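Local coordinates for protein sorbitol dehydrogenase (Gluconobacter oxydans, PDB 5ITG) that probably oxidises D-sorbitol to L-sorbose with a nicotinamide cofactor, as a dehydrogenase of the mannitol dehydrogenase family, at residues Tyr423-Pro428 against Ala433-Ala438. Residues are numbered along the deposited sequence; the frame is centred on the assembly and turned at random.
Sequences YESSEP and AEWKLA
Trp435 alone carries the helical side of this contact, its indole reaching from helix 432-439 to the loop 423-428, where it meets Ser425 and Glu427. The long, flat side chain suits the place, because the two backbones stay well apart: even Glu427 and Trp435 have their CA atoms 9.0 Å from each other.

Van der Waals contact does the joining, and no hydrogen bond crosses. Ser425, small enough to sit close to a ring, turns its OG to the indole edge, in the ring plane and 3.7 Å from Trp435 CH2. Ser425 O approaches the ring obliquely, 3.6 Å from Trp435 CZ2. On Glu427 the aliphatic part does the touching, CB lying 3.9 Å from Trp435 CZ2 and CG equally near that atom.

The length of glutamate lets these methylenes lie against the indole while the carboxylate bonds to other partners. A bend at chi2 (-80°) carries it off, OE2 hydrogen-bonded with Tyr409 OH and OE1 with Cys378 N; the carboxylate plane stands 65° from that of the indole. An alanine in place of Trp435 would probably leave a gap beside Ser425 and the Glu427 methylenes, and the loop without this link to the helix.

Glu424 OE2 adds a salt bridge to Lys439 NZ, at the end of the same helix. The Trp435 side chain thus packs an irregular loop against the short helix that follows it, within the largely helical C-terminal domain of the mannitol dehydrogenase family.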
loop_
_atom_site.group_PDB
_atom_site.type_symbol
_atom_site.label_atom_id
_atom_site.label_comp_id
_atom_site.label_asym_id
_atom_site.label_seq_id
_atom_site.Cartn_x
_atom_site.Cartn_y
_atom_site.Cartn_z
ATOM N N TYR A 423 -26.160 11.458 -2.897
ATOM C CA TYR A 423 -24.747 11.553 -2.572
ATOM C C TYR A 423 -23.994 12.109 -3.768
ATOM O O TYR A 423 -24.538 12.206 -4.865
ATOM C CB TYR A 423 -24.208 10.159 -2.208
ATOM C CG TYR A 423 -24.402 9.135 -3.311
ATOM C CD1 TYR A 423 -23.540 9.087 -4.408
ATOM C CD2 TYR A 423 -25.485 8.261 -3.289
ATOM C CE1 TYR A 423 -23.757 8.194 -5.457
ATOM C CE2 TYR A 423 -25.713 7.366 -4.331
ATOM C CZ TYR A 423 -24.843 7.343 -5.413
ATOM O OH TYR A 423 -25.075 6.483 -6.450
ATOM N N GLU A 424 -22.738 12.476 -3.557
ATOM C CA GLU A 424 -21.925 13.004 -4.638
ATOM C C GLU A 424 -20.579 12.309 -4.599
ATOM O O GLU A 424 -19.793 12.540 -3.683
ATOM C CB GLU A 424 -21.727 14.509 -4.472
ATOM C CG GLU A 424 -22.021 15.299 -5.732
ATOM C CD GLU A 424 -23.455 15.113 -6.201
ATOM O OE1 GLU A 424 -24.378 15.379 -5.401
ATOM O OE2 GLU A 424 -23.664 14.703 -7.364
ATOM N N SER A 425 -20.310 11.449 -5.577
ATOM C CA SER A 425 -19.031 10.759 -5.595
ATOM C C SER A 425 -17.960 11.689 -6.138
ATOM O O SER A 425 -18.255 12.654 -6.843
ATOM C CB SER A 425 -19.101 9.492 -6.451
ATOM O OG SER A 425 -19.328 9.797 -7.810
ATOM N N SER A 426 -16.713 11.394 -5.805
ATOM C CA SER A 426 -15.587 12.200 -6.254
ATOM C C SER A 426 -14.897 11.607 -7.487
ATOM O O SER A 426 -14.580 10.418 -7.528
ATOM C CB SER A 426 -14.577 12.343 -5.113
ATOM O OG SER A 426 -13.348 12.877 -5.570
ATOM N N GLU A 427 -14.693 12.446 -8.496
ATOM C CA GLU A 427 -14.017 12.050 -9.725
ATOM C C GLU A 427 -13.157 13.243 -10.132
ATOM O O GLU A 427 -13.560 14.066 -10.953
ATOM C CB GLU A 427 -15.030 11.722 -10.824
ATOM C CG GLU A 427 -15.842 10.457 -10.567
ATOM C CD GLU A 427 -15.084 9.182 -10.905
ATOM O OE1 GLU A 427 -13.856 9.248 -11.135
ATOM O OE2 GLU A 427 -15.722 8.109 -10.940
ATOM N N PRO A 428 -11.961 13.351 -9.549
ATOM C CA PRO A 428 -11.020 14.441 -9.825
ATOM C C PRO A 428 -10.735 14.713 -11.303
ATOM O O PRO A 428 -10.618 15.865 -11.708
ATOM C CB PRO A 428 -9.767 14.008 -9.070
ATOM C CG PRO A 428 -10.327 13.279 -7.895
ATOM C CD PRO A 428 -11.404 12.431 -8.540
ATOM N N ALA A 433 -17.886 18.695 -18.737
ATOM C CA ALA A 433 -18.260 17.849 -19.861
ATOM C C ALA A 433 -18.537 16.418 -19.387
ATOM O O ALA A 433 -19.606 15.863 -19.639
ATOM C CB ALA A 433 -17.152 17.851 -20.905
ATOM N N GLU A 434 -17.571 15.824 -18.698
ATOM C CA GLU A 434 -17.736 14.462 -18.207
ATOM C C GLU A 434 -18.968 14.305 -17.317
ATOM O O GLU A 434 -19.788 13.412 -17.535
ATOM C CB GLU A 434 -16.491 14.022 -17.434
ATOM C CG GLU A 434 -15.257 13.795 -18.295
ATOM C CD GLU A 434 -14.770 15.060 -18.974
ATOM O OE1 GLU A 434 -14.365 16.007 -18.266
ATOM O OE2 GLU A 434 -14.791 15.105 -20.222
ATOM N N TRP A 435 -19.102 15.177 -16.320
ATOM C CA TRP A 435 -20.230 15.105 -15.399
ATOM C C TRP A 435 -21.583 15.284 -16.068
ATOM O O TRP A 435 -22.586 14.763 -15.583
ATOM C CB TRP A 435 -20.070 16.127 -14.267
ATOM C CG TRP A 435 -19.255 15.614 -13.118
ATOM C CD1 TRP A 435 -18.095 16.144 -12.632
ATOM C CD2 TRP A 435 -19.546 14.470 -12.300
ATOM N NE1 TRP A 435 -17.647 15.404 -11.563
ATOM C CE2 TRP A 435 -18.519 14.372 -11.337
ATOM C CE3 TRP A 435 -20.576 13.520 -12.287
ATOM C CZ2 TRP A 435 -18.490 13.361 -10.368
ATOM C CZ3 TRP A 435 -20.550 12.514 -11.322
ATOM C CH2 TRP A 435 -19.511 12.444 -10.377
ATOM N N LYS A 436 -21.618 16.019 -17.176
ATOM C CA LYS A 436 -22.872 16.222 -17.889
ATOM C C LYS A 436 -23.328 14.879 -18.438
ATOM O O LYS A 436 -24.498 14.515 -18.330
ATOM C CB LYS A 436 -22.691 17.205 -19.049
ATOM C CG LYS A 436 -23.930 17.339 -19.936
ATOM C CD LYS A 436 -23.678 18.273 -21.114
ATOM C CE LYS A 436 -24.930 18.463 -21.963
ATOM N NZ LYS A 436 -24.706 19.443 -23.065
ATOM N N LEU A 437 -22.392 14.148 -19.031
ATOM C CA LEU A 437 -22.683 12.836 -19.595
ATOM C C LEU A 437 -23.123 11.879 -18.495
ATOM O O LEU A 437 -24.142 11.202 -18.614
ATOM C CB LEU A 437 -21.438 12.270 -20.286
ATOM C CG LEU A 437 -20.929 13.005 -21.528
ATOM C CD1 LEU A 437 -19.621 12.379 -21.989
ATOM C CD2 LEU A 437 -21.973 12.934 -22.631
ATOM N N ALA A 438 -22.338 11.837 -17.427
ATOM C CA ALA A 438 -22.607 10.964 -16.293
ATOM C C ALA A 438 -24.003 11.152 -15.719
ATOM O O ALA A 438 -24.613 10.197 -15.245
ATOM C CB ALA A 438 -21.575 11.202 -15.206
#